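Benzoylformate Decarboxylase (Polynucleobacter necessarius, PDB 4K9Q) probably catalyses the thiamine diphosphate- and magnesium-dependent, non-oxidative decarboxylation of benzoylformate to benzaldehyde. Local coordinates at residues A[368-373]-A[401-406]; A[235-240]-A[390-395]; A[410-415]-A[445-450]. One frame throughout, in Å; residues are numbered along the deposited sequence.

Interaction 1. Residues A[368-373]-A[401-406]; sequences VLVEEC and GWDLPA
Glu372 reaches from the end of strand 368-372 to residues 401-404, which lead into helix 403-417, and meets Asp403 along most of its length. Its CB lies 3.5 Å from Asp403 CB, so the two side chains are in contact from their first carbons onward. CG stands anti to the backbone N (chi1 -169°) and the chain stays extended beyond it; Glu372 CG passes 3.7 Å from Asp403 OD2, and Glu372 CD lies 3.5 Å from the same oxygen. At the tip the two carboxylate oxygens take separate partners. Glu372 OE1 accepts a hydrogen bond from Asp403 N at 2.9 Å, the donor standing above the carboxylate plane, and a weak one from Trp402 N. The same OE1 lies 2.6 Å from Asp403 OD2, and the planes of the two carboxylates are 84° apart. Glu372 OE2 is met by Gly401 N on its syn side, 3.0 Å away and nearly straight at 178°. The amides of Gly401, Trp402 and Asp403 thus converge on one acid group, and a water that donates to OE2 links Leu404 N to it. This join lies within a beta-alpha-beta crossover of the parallel C-terminal sheet: helix 403-417 links strand 392-393 to strand 423-428 and passes over strand 368-372 between them. Two residues earlier on the strand, Val370 CG1 touches Asp403 OD1 at 3.3 Å; that oxygen also has a weak hydrogen bond with Thr394. Ala406 CB sits 3.4 Å above the Trp402 ring plane, offset toward the rim, while Trp402 NE1 bonds to Asp55.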
loop_
_atom_site.group_PDB
_atom_site.type_symbol
_atom_site.label_atom_id
_atom_site.label_comp_id
_atom_site.label_asym_id
_atom_site.label_seq_id
_atom_site.Cartn_x
_atom_site.Cartn_y
_atom_site.Cartn_z
ATOM N N VAL A 368 -31.647 -17.193 -19.142
ATOM C CA VAL A 368 -30.386 -17.011 -18.432
ATOM C C VAL A 368 -30.684 -17.409 -16.996
ATOM O O VAL A 368 -31.729 -17.041 -16.464
ATOM C CB VAL A 368 -29.909 -15.556 -18.502
ATOM C CG1 VAL A 368 -28.710 -15.342 -17.581
ATOM C CG2 VAL A 368 -29.547 -15.184 -19.947
ATOM N N LEU A 369 -29.801 -18.199 -16.386
ATOM C CA LEU A 369 -30.011 -18.667 -15.019
ATOM C C LEU A 369 -28.907 -18.114 -14.129
ATOM O O LEU A 369 -27.726 -18.283 -14.427
ATOM C CB LEU A 369 -29.992 -20.198 -14.961
ATOM C CG LEU A 369 -30.279 -20.757 -13.563
ATOM C CD1 LEU A 369 -31.709 -20.484 -13.182
ATOM C CD2 LEU A 369 -30.000 -22.260 -13.512
ATOM N N VAL A 370 -29.299 -17.449 -13.046
ATOM C CA VAL A 370 -28.358 -16.883 -12.077
ATOM C C VAL A 370 -28.670 -17.485 -10.711
ATOM O O VAL A 370 -29.827 -17.764 -10.413
ATOM C CB VAL A 370 -28.525 -15.357 -12.023
ATOM C CG1 VAL A 370 -27.592 -14.737 -10.981
ATOM C CG2 VAL A 370 -28.253 -14.753 -13.408
ATOM N N GLU A 371 -27.656 -17.723 -9.887
ATOM C CA GLU A 371 -27.907 -18.351 -8.592
ATOM C C GLU A 371 -27.085 -17.739 -7.457
ATOM O O GLU A 371 -25.883 -17.504 -7.591
ATOM C CB GLU A 371 -27.695 -19.871 -8.670
ATOM C CG GLU A 371 -27.635 -20.604 -7.325
ATOM C CD GLU A 371 -26.258 -20.536 -6.672
ATOM O OE1 GLU A 371 -26.197 -20.230 -5.462
ATOM O OE2 GLU A 371 -25.224 -20.785 -7.355
ATOM N N GLU A 372 -27.760 -17.473 -6.347
ATOM C CA GLU A 372 -27.117 -17.081 -5.096
ATOM C C GLU A 372 -28.025 -17.561 -3.974
ATOM O O GLU A 372 -28.678 -16.770 -3.298
ATOM C CB GLU A 372 -26.903 -15.566 -5.026
ATOM C CG GLU A 372 -25.998 -15.114 -3.874
ATOM C CD GLU A 372 -25.683 -13.633 -3.927
ATOM O OE1 GLU A 372 -24.940 -13.193 -4.837
ATOM O OE2 GLU A 372 -26.189 -12.897 -3.063
ATOM N N CYS A 373 -28.073 -18.878 -3.819
ATOM C CA CYS A 373 -28.876 -19.534 -2.793
ATOM C C CYS A 373 -28.023 -20.707 -2.348
ATOM O O CYS A 373 -28.182 -21.832 -2.829
ATOM C CB CYS A 373 -30.199 -20.017 -3.384
ATOM S SG CYS A 373 -31.366 -20.562 -2.123
ATOM N N GLY A 401 -24.496 -10.600 -2.294
ATOM C CA GLY A 401 -24.876 -9.265 -2.724
ATOM C C GLY A 401 -24.509 -8.996 -4.177
ATOM O O GLY A 401 -24.767 -7.916 -4.698
ATOM N N TRP A 402 -23.903 -9.977 -4.839
ATOM C CA TRP A 402 -23.489 -9.765 -6.221
ATOM C C TRP A 402 -24.579 -10.159 -7.215
ATOM O O TRP A 402 -24.836 -9.437 -8.179
ATOM C CB TRP A 402 -22.201 -10.534 -6.531
ATOM C CG TRP A 402 -21.684 -10.259 -7.911
ATOM C CD1 TRP A 402 -20.933 -9.186 -8.309
ATOM C CD2 TRP A 402 -21.891 -11.060 -9.078
ATOM N NE1 TRP A 402 -20.655 -9.279 -9.651
ATOM C CE2 TRP A 402 -21.232 -10.420 -10.147
ATOM C CE3 TRP A 402 -22.575 -12.258 -9.326
ATOM C CZ2 TRP A 402 -21.236 -10.934 -11.449
ATOM C CZ3 TRP A 402 -22.570 -12.774 -10.624
ATOM C CH2 TRP A 402 -21.905 -12.108 -11.664
ATOM N N ASP A 403 -25.217 -11.299 -6.982
ATOM C CA ASP A 403 -26.051 -11.912 -8.021
ATOM C C ASP A 403 -27.357 -11.183 -8.306
ATOM O O ASP A 403 -27.793 -11.103 -9.459
ATOM C CB ASP A 403 -26.298 -13.395 -7.727
ATOM C CG ASP A 403 -25.052 -14.241 -7.973
ATOM O OD1 ASP A 403 -24.888 -14.712 -9.118
ATOM O OD2 ASP A 403 -24.229 -14.404 -7.038
ATOM N N LEU A 404 -27.987 -10.646 -7.266
ATOM C CA LEU A 404 -29.234 -9.927 -7.464
ATOM C C LEU A 404 -29.060 -8.754 -8.443
ATOM O O LEU A 404 -29.747 -8.694 -9.459
ATOM C CB LEU A 404 -29.851 -9.498 -6.128
ATOM C CG LEU A 404 -31.249 -8.877 -6.217
ATOM C CD1 LEU A 404 -31.923 -8.950 -4.862
ATOM C CD2 LEU A 404 -31.184 -7.435 -6.719
ATOM N N PRO A 405 -28.127 -7.832 -8.156
ATOM C CA PRO A 405 -27.879 -6.788 -9.158
ATOM C C PRO A 405 -27.212 -7.302 -10.448
ATOM O O PRO A 405 -27.496 -6.774 -11.530
ATOM C CB PRO A 405 -27.001 -5.768 -8.413
ATOM C CG PRO A 405 -26.423 -6.525 -7.243
ATOM C CD PRO A 405 -27.438 -7.570 -6.876
ATOM N N ALA A 406 -26.369 -8.325 -10.368
ATOM C CA ALA A 406 -25.733 -8.808 -11.598
ATOM C C ALA A 406 -26.780 -9.312 -12.598
ATOM O O ALA A 406 -26.622 -9.142 -13.817
ATOM C CB ALA A 406 -24.691 -9.888 -11.307
HETATM O O HOH W 1 -27.241 -10.664 -4.457
#

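Interaction 2. Residues A[235-240]-A[390-395]; sequences ERTPFP and DTFYTF
Arg236 and Tyr393 lie side by side and point the same way, with the guanidinium and phenol planes 30° apart. The overlap is partial: Tyr393 CE2 sits over one guanidinium face, offset toward its rim, and approaches Arg236 CZ to 3.4 Å. A bend at chi3 (64°) turns NE out of the line of the arginine chain. At the edge of the guanidinium, near its plane, Arg236 NH2 forms a salt bridge of 3.0 Å with Asp390 OD1; its hydrogen-bond component is weak, and the two flat groups are inclined by 50°. Asp390 OD1 also pairs with Arg62, so one carboxylate oxygen is shared by two arginines. Arg236 NE, 2.9 Å from a water, is linked through it to Phe392 O.

The next pair is set differently, Thr237 crossing Phe392 at about a right angle. Thr237 OG1 comes within 3.2 Å of Phe392 CB. Backbone to backbone, Thr394 N donates to Glu235 O at 2.9 Å, while Thr394 CG2 rests 3.4 Å from the same oxygen. The acid end of Glu235 leads away to Arg210 and Arg276. The contact is an interface between domains: the loop following strand 228-230 of the Rossmann-like central domain lies against strand 392-393, an outermost strand, within this chain, of the thiamine diphosphate-binding C-terminal sheet.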
loop_
_atom_site.group_PDB
_atom_site.type_symbol
_atom_site.label_atom_id
_atom_site.label_comp_id
_atom_site.label_asym_id
_atom_site.label_seq_id
_atom_site.Cartn_x
_atom_site.Cartn_y
_atom_site.Cartn_z
ATOM N N GLU A 235 -17.938 -20.521 -11.664
ATOM C CA GLU A 235 -18.904 -19.435 -11.707
ATOM C C GLU A 235 -19.781 -19.469 -12.957
ATOM O O GLU A 235 -20.903 -18.939 -12.955
ATOM C CB GLU A 235 -18.163 -18.095 -11.626
ATOM C CG GLU A 235 -17.163 -17.853 -12.772
ATOM C CD GLU A 235 -15.746 -18.280 -12.450
ATOM O OE1 GLU A 235 -15.534 -19.266 -11.703
ATOM O OE2 GLU A 235 -14.817 -17.627 -12.965
ATOM N N ARG A 236 -19.260 -20.073 -14.027
ATOM C CA ARG A 236 -19.969 -20.161 -15.300
ATOM C C ARG A 236 -19.721 -21.516 -15.941
ATOM O O ARG A 236 -18.594 -22.017 -15.943
ATOM C CB ARG A 236 -19.528 -19.044 -16.238
ATOM C CG ARG A 236 -19.972 -17.681 -15.761
ATOM C CD ARG A 236 -19.371 -16.595 -16.579
ATOM N NE ARG A 236 -19.826 -16.658 -17.962
ATOM C CZ ARG A 236 -19.473 -15.772 -18.880
ATOM N NH1 ARG A 236 -18.675 -14.773 -18.536
ATOM N NH2 ARG A 236 -19.916 -15.887 -20.129
ATOM N N THR A 237 -20.789 -22.103 -16.469
ATOM C CA THR A 237 -20.767 -23.463 -16.987
ATOM C C THR A 237 -19.663 -23.655 -18.031
ATOM O O THR A 237 -19.623 -22.944 -19.029
ATOM C CB THR A 237 -22.128 -23.795 -17.632
ATOM O OG1 THR A 237 -23.180 -23.475 -16.709
ATOM C CG2 THR A 237 -22.195 -25.265 -18.003
ATOM N N PRO A 238 -18.751 -24.617 -17.801
ATOM C CA PRO A 238 -17.693 -24.796 -18.798
ATOM C C PRO A 238 -17.918 -25.948 -19.790
ATOM O O PRO A 238 -17.142 -26.073 -20.735
ATOM C CB PRO A 238 -16.466 -25.099 -17.933
ATOM C CG PRO A 238 -17.025 -25.809 -16.755
ATOM C CD PRO A 238 -18.403 -25.225 -16.507
ATOM N N PHE A 239 -18.937 -26.771 -19.581
ATOM C CA PHE A 239 -19.136 -27.958 -20.412
ATOM C C PHE A 239 -20.625 -28.354 -20.385
ATOM O O PHE A 239 -21.289 -28.224 -19.350
ATOM C CB PHE A 239 -18.253 -29.090 -19.868
ATOM C CG PHE A 239 -18.129 -30.288 -20.782
ATOM C CD1 PHE A 239 -18.900 -31.422 -20.572
ATOM C CD2 PHE A 239 -17.209 -30.293 -21.818
ATOM C CE1 PHE A 239 -18.779 -32.538 -21.398
ATOM C CE2 PHE A 239 -17.077 -31.406 -22.647
ATOM C CZ PHE A 239 -17.865 -32.530 -22.435
ATOM N N PRO A 240 -21.168 -28.820 -21.523
ATOM C CA PRO A 240 -22.595 -29.178 -21.511
ATOM C C PRO A 240 -22.879 -30.264 -20.477
ATOM O O PRO A 240 -22.265 -31.334 -20.495
ATOM C CB PRO A 240 -22.845 -29.704 -22.931
ATOM C CG PRO A 240 -21.482 -30.018 -23.490
ATOM C CD PRO A 240 -20.557 -29.018 -22.849
ATOM N N ASP A 390 -23.072 -19.272 -22.178
ATOM C CA ASP A 390 -23.623 -17.967 -21.808
ATOM C C ASP A 390 -25.053 -18.060 -21.299
ATOM O O ASP A 390 -25.908 -17.238 -21.652
ATOM C CB ASP A 390 -23.545 -16.992 -22.979
ATOM C CG ASP A 390 -22.114 -16.697 -23.397
ATOM O OD1 ASP A 390 -21.177 -17.043 -22.631
ATOM O OD2 ASP A 390 -21.925 -16.121 -24.490
ATOM N N THR A 391 -25.292 -19.049 -20.448
ATOM C CA THR A 391 -26.610 -19.315 -19.912
ATOM C C THR A 391 -26.618 -19.242 -18.381
ATOM O O THR A 391 -27.489 -18.583 -17.798
ATOM C CB THR A 391 -27.125 -20.677 -20.442
ATOM O OG1 THR A 391 -27.338 -20.555 -21.854
ATOM C CG2 THR A 391 -28.427 -21.106 -19.763
ATOM N N PHE A 392 -25.641 -19.883 -17.738
ATOM C CA PHE A 392 -25.560 -19.878 -16.271
ATOM C C PHE A 392 -24.473 -18.949 -15.749
ATOM O O PHE A 392 -23.329 -18.973 -16.233
ATOM C CB PHE A 392 -25.324 -21.285 -15.718
ATOM C CG PHE A 392 -25.098 -21.311 -14.231
ATOM C CD1 PHE A 392 -26.173 -21.235 -13.357
ATOM C CD2 PHE A 392 -23.814 -21.390 -13.706
ATOM C CE1 PHE A 392 -25.968 -21.242 -11.973
ATOM C CE2 PHE A 392 -23.604 -21.397 -12.333
ATOM C CZ PHE A 392 -24.685 -21.327 -11.468
ATOM N N TYR A 393 -24.825 -18.151 -14.744
ATOM C CA TYR A 393 -23.872 -17.226 -14.139
ATOM C C TYR A 393 -24.033 -17.173 -12.627
ATOM O O TYR A 393 -25.160 -17.090 -12.112
ATOM C CB TYR A 393 -24.104 -15.807 -14.658
ATOM C CG TYR A 393 -23.938 -15.597 -16.140
ATOM C CD1 TYR A 393 -24.939 -15.973 -17.033
ATOM C CD2 TYR A 393 -22.791 -14.996 -16.647
ATOM C CE1 TYR A 393 -24.789 -15.758 -18.402
ATOM C CE2 TYR A 393 -22.632 -14.779 -18.004
ATOM C CZ TYR A 393 -23.634 -15.164 -18.873
ATOM O OH TYR A 393 -23.491 -14.954 -20.227
ATOM N N THR A 394 -22.909 -17.175 -11.918
ATOM C CA THR A 394 -22.901 -16.848 -10.494
ATOM C C THR A 394 -21.560 -16.156 -10.208
ATOM O O THR A 394 -20.754 -15.931 -11.128
ATOM C CB THR A 394 -23.137 -18.097 -9.601
ATOM O OG1 THR A 394 -23.337 -17.705 -8.232
ATOM C CG2 THR A 394 -21.967 -19.070 -9.689
ATOM N N PHE A 395 -21.325 -15.796 -8.954
ATOM C CA PHE A 395 -20.058 -15.149 -8.584
ATOM C C PHE A 395 -18.861 -16.111 -8.516
ATOM O O PHE A 395 -19.021 -17.314 -8.281
ATOM C CB PHE A 395 -20.216 -14.321 -7.290
ATOM C CG PHE A 395 -20.842 -15.073 -6.121
ATOM C CD1 PHE A 395 -21.382 -14.366 -5.053
ATOM C CD2 PHE A 395 -20.849 -16.456 -6.069
ATOM C CE1 PHE A 395 -21.953 -15.023 -3.967
ATOM C CE2 PHE A 395 -21.423 -17.135 -4.989
ATOM C CZ PHE A 395 -21.972 -16.414 -3.932
HETATM O O HOH W 2 -22.053 -18.351 -18.729
HETATM O O HOH W 3 -21.097 -20.842 -19.764
#

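Interaction 3. Residues A[410-415]-A[445-450]; sequences LALGEE and QKTHVI
Ala411 packs against Thr447 and Val449 where helix 403-417 of the C-terminal alpha/beta domain passes the entry to strand 449-455. This strand belongs to the parallel sheet and is preceded by a Schellman motif at Lys446, which ends helix 438-445 and turns the chain toward the strand. The tight part is centred on one methyl group: Ala411 CB is 3.5 Å from Val449 CG2 and 3.5 Å from Thr447 CB, both closer than usual carbon contacts. The backbones come close here, the CA atoms of Ala411 and Thr447 being 5.7 Å apart. Thr447 holds OG1 between its backbone N and carbonyl carbon (chi1 55°), where the hydroxyl bonds to Gly442 O; the methyl CG2 is left to meet Leu412 CD2 at 3.6 Å. Leu412 crosses Thr447 obliquely, and its CD2 also approaches Gln445 CB, at a looser 4.0 Å.

Toward the partly exposed side the fit relaxes. The extended Glu415 chain brings OE2 to 3.7 Å from Thr447 CA, its nearest atom across the contact. Lys515 stands by this margin, bonded to Lys446 O and forming a long, weak ion pair with Glu415 OE1. No direct hydrogen bond joins the two segments. A water links them, donating to Glu415 OE2 at 3.0 Å and accepting from His448 N at 2.8 Å.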
loop_
_atom_site.group_PDB
_atom_site.type_symbol
_atom_site.label_atom_id
_atom_site.label_comp_id
_atom_site.label_asym_id
_atom_site.label_seq_id
_atom_site.Cartn_x
_atom_site.Cartn_y
_atom_site.Cartn_z
ATOM N N LEU A 410 -27.131 -8.562 -16.523
ATOM C CA LEU A 410 -27.250 -9.607 -17.540
ATOM C C LEU A 410 -28.495 -9.353 -18.395
ATOM O O LEU A 410 -28.456 -9.488 -19.620
ATOM C CB LEU A 410 -27.300 -11.008 -16.896
ATOM C CG LEU A 410 -25.949 -11.468 -16.311
ATOM C CD1 LEU A 410 -26.107 -12.617 -15.309
ATOM C CD2 LEU A 410 -24.971 -11.835 -17.436
ATOM N N ALA A 411 -29.579 -8.942 -17.749
ATOM C CA ALA A 411 -30.808 -8.581 -18.452
ATOM C C ALA A 411 -30.626 -7.390 -19.396
ATOM O O ALA A 411 -31.135 -7.400 -20.524
ATOM C CB ALA A 411 -31.945 -8.317 -17.453
ATOM N N LEU A 412 -29.921 -6.360 -18.943
ATOM C CA LEU A 412 -29.594 -5.228 -19.807
ATOM C C LEU A 412 -28.815 -5.717 -21.028
ATOM O O LEU A 412 -29.024 -5.238 -22.141
ATOM C CB LEU A 412 -28.786 -4.168 -19.041
ATOM C CG LEU A 412 -29.550 -3.367 -17.974
ATOM C CD1 LEU A 412 -28.592 -2.460 -17.225
ATOM C CD2 LEU A 412 -30.692 -2.542 -18.594
ATOM N N GLY A 413 -27.940 -6.694 -20.811
ATOM C CA GLY A 413 -27.172 -7.306 -21.886
ATOM C C GLY A 413 -28.044 -8.017 -22.910
ATOM O O GLY A 413 -27.766 -7.967 -24.111
ATOM N N GLU A 414 -29.074 -8.708 -22.438
ATOM C CA GLU A 414 -30.026 -9.376 -23.331
ATOM C C GLU A 414 -30.726 -8.367 -24.228
ATOM O O GLU A 414 -31.063 -8.671 -25.366
ATOM C CB GLU A 414 -31.058 -10.172 -22.530
ATOM C CG GLU A 414 -30.472 -11.412 -21.866
ATOM C CD GLU A 414 -29.833 -12.340 -22.890
ATOM O OE1 GLU A 414 -30.577 -12.906 -23.720
ATOM O OE2 GLU A 414 -28.587 -12.488 -22.884
ATOM N N GLU A 415 -30.971 -7.167 -23.713
ATOM C CA GLU A 415 -31.627 -6.153 -24.530
ATOM C C GLU A 415 -30.650 -5.519 -25.515
ATOM O O GLU A 415 -31.014 -5.223 -26.655
ATOM C CB GLU A 415 -32.335 -5.110 -23.665
ATOM C CG GLU A 415 -33.427 -5.742 -22.801
ATOM C CD GLU A 415 -34.287 -4.734 -22.066
ATOM O OE1 GLU A 415 -34.797 -3.796 -22.714
ATOM O OE2 GLU A 415 -34.460 -4.889 -20.838
ATOM N N GLN A 445 -35.562 0.121 -15.289
ATOM C CA GLN A 445 -35.064 -0.175 -16.630
ATOM C C GLN A 445 -35.975 -1.150 -17.382
ATOM O O GLN A 445 -35.756 -1.426 -18.562
ATOM C CB GLN A 445 -33.636 -0.737 -16.574
ATOM C CG GLN A 445 -32.610 0.207 -15.960
ATOM C CD GLN A 445 -32.379 1.464 -16.795
ATOM O OE1 GLN A 445 -32.317 1.409 -18.023
ATOM N NE2 GLN A 445 -32.254 2.601 -16.124
ATOM N N LYS A 446 -36.991 -1.657 -16.690
ATOM C CA LYS A 446 -37.919 -2.650 -17.241
ATOM C C LYS A 446 -37.211 -3.909 -17.746
ATOM O O LYS A 446 -37.598 -4.489 -18.760
ATOM C CB LYS A 446 -38.792 -2.020 -18.338
ATOM C CG LYS A 446 -39.607 -0.839 -17.838
ATOM C CD LYS A 446 -40.462 -0.230 -18.937
ATOM C CE LYS A 446 -41.339 0.873 -18.373
ATOM N NZ LYS A 446 -40.529 1.926 -17.691
ATOM N N THR A 447 -36.187 -4.345 -17.021
ATOM C CA THR A 447 -35.507 -5.598 -17.354
ATOM C C THR A 447 -36.384 -6.801 -17.032
ATOM O O THR A 447 -37.138 -6.803 -16.041
ATOM C CB THR A 447 -34.154 -5.757 -16.599
ATOM O OG1 THR A 447 -34.373 -5.634 -15.188
ATOM C CG2 THR A 447 -33.159 -4.690 -17.045
ATOM N N HIS A 448 -36.293 -7.829 -17.869
ATOM C CA HIS A 448 -37.058 -9.044 -17.631
ATOM C C HIS A 448 -36.242 -9.961 -16.727
ATOM O O HIS A 448 -35.387 -10.721 -17.189
ATOM C CB HIS A 448 -37.401 -9.739 -18.945
ATOM C CG HIS A 448 -38.480 -10.769 -18.812
ATOM N ND1 HIS A 448 -38.963 -11.484 -19.886
ATOM C CD2 HIS A 448 -39.167 -11.203 -17.728
ATOM C CE1 HIS A 448 -39.900 -12.317 -19.470
ATOM N NE2 HIS A 448 -40.047 -12.163 -18.164
ATOM N N VAL A 449 -36.504 -9.850 -15.427
ATOM C CA VAL A 449 -35.755 -10.574 -14.411
ATOM C C VAL A 449 -36.750 -11.154 -13.433
ATOM O O VAL A 449 -37.641 -10.453 -12.959
ATOM C CB VAL A 449 -34.785 -9.635 -13.642
ATOM C CG1 VAL A 449 -34.067 -10.401 -12.521
ATOM C CG2 VAL A 449 -33.773 -8.993 -14.592
ATOM N N ILE A 450 -36.589 -12.432 -13.126
ATOM C CA ILE A 450 -37.517 -13.131 -12.257
ATOM C C ILE A 450 -36.751 -13.662 -11.063
ATOM O O ILE A 450 -35.933 -14.587 -11.194
ATOM C CB ILE A 450 -38.179 -14.311 -12.996
ATOM C CG1 ILE A 450 -38.910 -13.810 -14.244
ATOM C CG2 ILE A 450 -39.148 -15.056 -12.071
ATOM C CD1 ILE A 450 -39.381 -14.920 -15.148
HETATM O O HOH W 4 -34.711 -7.816 -20.218
#

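How the interactions relate
All three contacts meet the same parallel sheet of the C-terminal domain, and interactions 1 and 3 share helix 403-417, their centres 13 Å apart. Interactions 1 and 2 join through neighbouring strands: Leu369 N lies 2.7 Å from Thr391 O, and Thr394 OG1 is 2.6 Å from Glu371 O, both probable hydrogen bonds. Leu410 of interaction 3 touches both of the others, its CD1 packing 3.6 Å from Val370 CG2 and 3.8 Å from Tyr393 CG. The cofactor lies toward interactions 1 and 2: Cys373 touches thiamine diphosphate, while the side chains of Glu372 and Phe395 are each about 6 Å from it. Interaction 3 lies away from the cofactor and metal sites.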